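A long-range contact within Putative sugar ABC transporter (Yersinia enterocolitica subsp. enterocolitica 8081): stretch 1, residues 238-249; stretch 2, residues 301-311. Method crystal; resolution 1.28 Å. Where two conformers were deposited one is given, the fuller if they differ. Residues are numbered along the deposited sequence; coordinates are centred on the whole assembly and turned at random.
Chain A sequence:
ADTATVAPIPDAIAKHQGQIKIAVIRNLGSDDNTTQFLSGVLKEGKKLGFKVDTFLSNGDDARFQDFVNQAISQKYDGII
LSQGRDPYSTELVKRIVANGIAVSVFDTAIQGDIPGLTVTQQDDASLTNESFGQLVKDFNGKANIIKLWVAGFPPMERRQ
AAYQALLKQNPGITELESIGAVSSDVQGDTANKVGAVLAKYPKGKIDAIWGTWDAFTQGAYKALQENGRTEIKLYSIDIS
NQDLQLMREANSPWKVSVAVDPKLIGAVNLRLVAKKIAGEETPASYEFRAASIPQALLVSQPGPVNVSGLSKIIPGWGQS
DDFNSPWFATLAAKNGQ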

# COMPACT_ATOMS: atom_id res chain seq x y z
N ASP A 238 -1.85 3.86 -6.27
CA ASP A 238 -2.75 3.73 -5.13
C ASP A 238 -4.16 4.24 -5.34
O ASP A 238 -4.36 5.05 -6.24
CB ASP A 238 -2.22 4.28 -3.80
CG ASP A 238 -0.86 3.84 -3.41
OD1 ASP A 238 -0.56 2.60 -3.52
OD2 ASP A 238 -0.06 4.72 -2.94
N ILE A 239 -5.10 3.81 -4.50
CA ILE A 239 -6.44 4.35 -4.56
C ILE A 239 -7.00 4.43 -3.16
O ILE A 239 -6.58 3.74 -2.23
CB ILE A 239 -7.39 3.42 -5.41
CG1 ILE A 239 -8.64 4.10 -5.91
CG2 ILE A 239 -7.68 2.10 -4.73
CD1 ILE A 239 -8.36 5.25 -6.85
N SER A 240 -7.96 5.33 -2.97
CA SER A 240 -8.65 5.57 -1.73
C SER A 240 -9.97 6.23 -2.07
O SER A 240 -10.16 6.71 -3.20
CB SER A 240 -7.78 6.44 -0.76
OG SER A 240 -7.75 7.76 -1.27
N ASN A 241 -10.87 6.37 -1.08
CA ASN A 241 -12.14 7.01 -1.33
C ASN A 241 -11.91 8.42 -1.80
O ASN A 241 -12.63 8.88 -2.72
CB ASN A 241 -13.01 7.00 -0.09
CG ASN A 241 -13.51 5.63 0.29
OD1 ASN A 241 -13.48 4.64 -0.49
ND2 ASN A 241 -14.03 5.56 1.54
N GLN A 242 -11.02 9.16 -1.19
CA GLN A 242 -10.72 10.53 -1.59
C GLN A 242 -10.33 10.61 -3.06
O GLN A 242 -10.81 11.45 -3.78
CB GLN A 242 -9.61 11.14 -0.69
CG GLN A 242 -9.30 12.61 -1.02
CD GLN A 242 -8.13 13.28 -0.24
OE1 GLN A 242 -7.59 12.68 0.65
NE2 GLN A 242 -7.76 14.48 -0.60
N ASP A 243 -9.45 9.72 -3.48
CA ASP A 243 -8.97 9.83 -4.87
C ASP A 243 -10.11 9.67 -5.84
O ASP A 243 -10.14 10.33 -6.89
CB ASP A 243 -7.92 8.67 -5.17
CG ASP A 243 -6.80 8.60 -4.29
OD1 ASP A 243 -6.47 9.51 -3.52
OD2 ASP A 243 -6.11 7.50 -4.33
N LEU A 244 -11.01 8.70 -5.56
CA LEU A 244 -12.18 8.52 -6.43
C LEU A 244 -13.01 9.78 -6.52
O LEU A 244 -13.51 10.13 -7.61
CB LEU A 244 -12.97 7.34 -5.95
CG LEU A 244 -12.20 6.00 -5.98
CD1 LEU A 244 -12.95 4.95 -5.23
CD2 LEU A 244 -11.94 5.52 -7.45
N GLN A 245 -13.26 10.44 -5.41
CA GLN A 245 -13.95 11.76 -5.44
C GLN A 245 -13.17 12.80 -6.25
O GLN A 245 -13.76 13.54 -7.02
CB GLN A 245 -14.21 12.25 -4.00
CG GLN A 245 -15.22 11.46 -3.17
CD GLN A 245 -16.67 11.63 -3.67
OE1 GLN A 245 -17.09 11.00 -4.67
NE2 GLN A 245 -17.44 12.56 -3.05
N LEU A 246 -11.87 12.84 -6.04
CA LEU A 246 -11.07 13.85 -6.78
C LEU A 246 -11.10 13.58 -8.29
O LEU A 246 -11.13 14.54 -9.02
CB LEU A 246 -9.68 13.95 -6.26
CG LEU A 246 -9.58 14.34 -4.76
CD1 LEU A 246 -8.12 14.29 -4.32
CD2 LEU A 246 -10.24 15.60 -4.40
N MSE A 247 -11.07 12.33 -8.73
CA MSE A 247 -11.17 12.05 -10.17
C MSE A 247 -12.49 12.52 -10.75
O MSE A 247 -12.50 12.89 -11.89
CB MSE A 247 -10.80 10.53 -10.39
CG MSE A 247 -9.34 10.05 -10.01
SE MSE A 247 -8.90 8.10 -9.87
CE MSE A 247 -10.38 7.19 -10.92
N ARG A 248 -13.54 12.64 -9.92
CA ARG A 248 -14.94 13.10 -10.35
C ARG A 248 -15.18 14.62 -10.22
O ARG A 248 -16.19 15.05 -10.72
CB ARG A 248 -15.98 12.30 -9.48
CG ARG A 248 -16.12 10.89 -9.95
CD ARG A 248 -17.04 10.03 -9.11
NE ARG A 248 -18.35 10.68 -8.94
CZ ARG A 248 -19.39 10.61 -9.75
NH1 ARG A 248 -19.27 9.94 -10.91
NH2 ARG A 248 -20.54 11.32 -9.44
N GLU A 249 -14.24 15.40 -9.66
CA GLU A 249 -14.47 16.82 -9.45
C GLU A 249 -14.33 17.53 -10.80
O GLU A 249 -13.65 17.11 -11.74
CB GLU A 249 -13.45 17.36 -8.47
CG GLU A 249 -13.72 17.05 -7.05
CD GLU A 249 -12.85 17.80 -6.02
OE1 GLU A 249 -11.84 18.47 -6.39
OE2 GLU A 249 -13.23 17.64 -4.81
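Stretch 2, residues 301-311: QPGPVNVSGLS

Residues 301-307 of stretch 2 run roughly antiparallel to the helix 241-248 of stretch 1, Gln-301 beside Arg-248 and Asn-306 beside Asn-241; after Val-307 the chain turns away, with Leu-310 still reaching back. Residues 301-306 are an irregular loop; from Val-307 to Ser-311 the backbone has helical phi/psi without the regular bonds, although Leu-310 N donates to Val-307 O at 3.1 Å. The chains come closest at Asn-241 and Asn-306, whose CA atoms lie 5.0 Å apart, and the CA atoms of Gln-245 and Pro-304 are 6.6 Å apart.

Arg-248, which covers the most surface, reaches along Gln-301 to Pro-304. Its NH1 donates to Gln-301 O at 2.9 Å, with that oxygen at the guanidinium edge, while Gly-303 C lies over one face, 3.3 Å from NH2. Water 4 closes a second path, accepting from Arg-248 NH2 and donating to Gln-301 O, both at 3.0 Å.

One turn back, Leu-244 (chi1 m, chi2 t) points toward stretch 2. Its CD1 packs 3.4 Å from Val-305 O and 4.0 Å from Val-307 CG2, and its CD2 lies 4.1 Å from Leu-310 CD2, so a single side chain touches both the loop and the turn that follows.

Val-307 anchors the other end. Its backbone N donates to Asn-241 OD1 at 2.8 Å and 171°, a nearly straight bond that ties the first helical residue to the start of the turn. Its side chain, with chi1 t, sets CG2 3.5 Å from Ser-240 C and 4.3 Å from Ile-239 CG2, continuing the apolar patch formed with Leu-244. Between these anchors, Gln-245 OE1 approaches Pro-304 CB at 3.3 Å, and water 3 accepts from Val-305 N at 2.9 Å. Together the two stretches bury 527 Å².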

# COMPACT_ATOMS: atom_id res chain seq x y z
N GLN A 301 -20.01 7.23 -13.67
CA GLN A 301 -20.93 6.67 -12.68
C GLN A 301 -21.95 7.74 -12.32
O GLN A 301 -21.62 8.92 -12.36
CB GLN A 301 -20.11 6.25 -11.45
CG GLN A 301 -19.04 5.19 -11.77
CD GLN A 301 -19.57 4.01 -12.54
OE1 GLN A 301 -20.58 3.44 -12.12
NE2 GLN A 301 -18.95 3.71 -13.71
N PRO A 302 -23.10 7.34 -11.84
CA PRO A 302 -24.16 8.31 -11.47
C PRO A 302 -24.02 9.01 -10.11
O PRO A 302 -24.78 9.92 -9.75
CB PRO A 302 -25.39 7.42 -11.49
CG PRO A 302 -24.94 6.04 -11.06
CD PRO A 302 -23.53 5.92 -11.69
N GLY A 303 -23.11 8.55 -9.30
CA GLY A 303 -22.82 9.27 -8.08
C GLY A 303 -21.51 8.76 -7.54
O GLY A 303 -20.79 7.94 -8.20
N PRO A 304 -21.18 9.19 -6.30
CA PRO A 304 -19.91 8.85 -5.75
C PRO A 304 -19.73 7.31 -5.69
O PRO A 304 -20.67 6.57 -5.44
CB PRO A 304 -19.95 9.46 -4.29
CG PRO A 304 -20.89 10.55 -4.43
CD PRO A 304 -21.93 10.11 -5.44
N VAL A 305 -18.47 6.87 -5.85
CA VAL A 305 -18.11 5.48 -5.68
C VAL A 305 -16.98 5.41 -4.63
O VAL A 305 -16.04 6.23 -4.65
CB VAL A 305 -17.54 4.95 -6.98
CG1 VAL A 305 -17.15 3.43 -6.90
CG2 VAL A 305 -18.46 5.26 -8.10
N ASN A 306 -17.10 4.50 -3.66
CA ASN A 306 -16.02 4.21 -2.73
C ASN A 306 -15.22 3.01 -3.19
O ASN A 306 -15.56 2.31 -4.12
CB ASN A 306 -16.55 4.07 -1.30
CG ASN A 306 -17.58 3.08 -1.16
OD1 ASN A 306 -17.60 2.03 -1.87
ND2 ASN A 306 -18.42 3.30 -0.02
N VAL A 307 -14.10 2.77 -2.53
CA VAL A 307 -13.22 1.64 -2.94
C VAL A 307 -13.96 0.35 -2.89
O VAL A 307 -13.82 -0.46 -3.79
CB VAL A 307 -11.93 1.66 -2.09
CG1 VAL A 307 -11.06 0.46 -2.36
CG2 VAL A 307 -11.16 2.90 -2.28
N SER A 308 -14.79 0.08 -1.90
CA SER A 308 -15.55 -1.19 -1.79
C SER A 308 -16.46 -1.35 -3.03
O SER A 308 -16.55 -2.46 -3.60
CB SER A 308 -16.31 -1.26 -0.40
OG SER A 308 -17.04 -0.07 -0.14
N GLY A 309 -17.01 -0.25 -3.48
CA GLY A 309 -17.88 -0.21 -4.61
C GLY A 309 -17.26 -0.46 -5.98
O GLY A 309 -17.95 -0.60 -6.99
N LEU A 310 -15.97 -0.36 -6.04
CA LEU A 310 -15.25 -0.54 -7.30
C LEU A 310 -15.48 -1.96 -7.88
O LEU A 310 -15.39 -2.15 -9.07
CB LEU A 310 -13.76 -0.32 -7.17
CG LEU A 310 -13.32 1.08 -7.02
CD1 LEU A 310 -11.80 1.14 -6.71
CD2 LEU A 310 -13.69 1.94 -8.27
N SER A 311 -15.77 -2.94 -7.02
CA SER A 311 -16.00 -4.26 -7.52
C SER A 311 -17.15 -4.33 -8.49
O SER A 311 -17.27 -5.31 -9.24
CB SER A 311 -16.22 -5.26 -6.41
OG SER A 311 -17.38 -4.96 -5.65
O HOH W 1 -14.48 1.75 0.72
O HOH W 2 -15.22 8.13 -2.87
O HOH W 3 -16.38 8.90 -5.88
O HOH W 4 -22.35 11.83 -11.83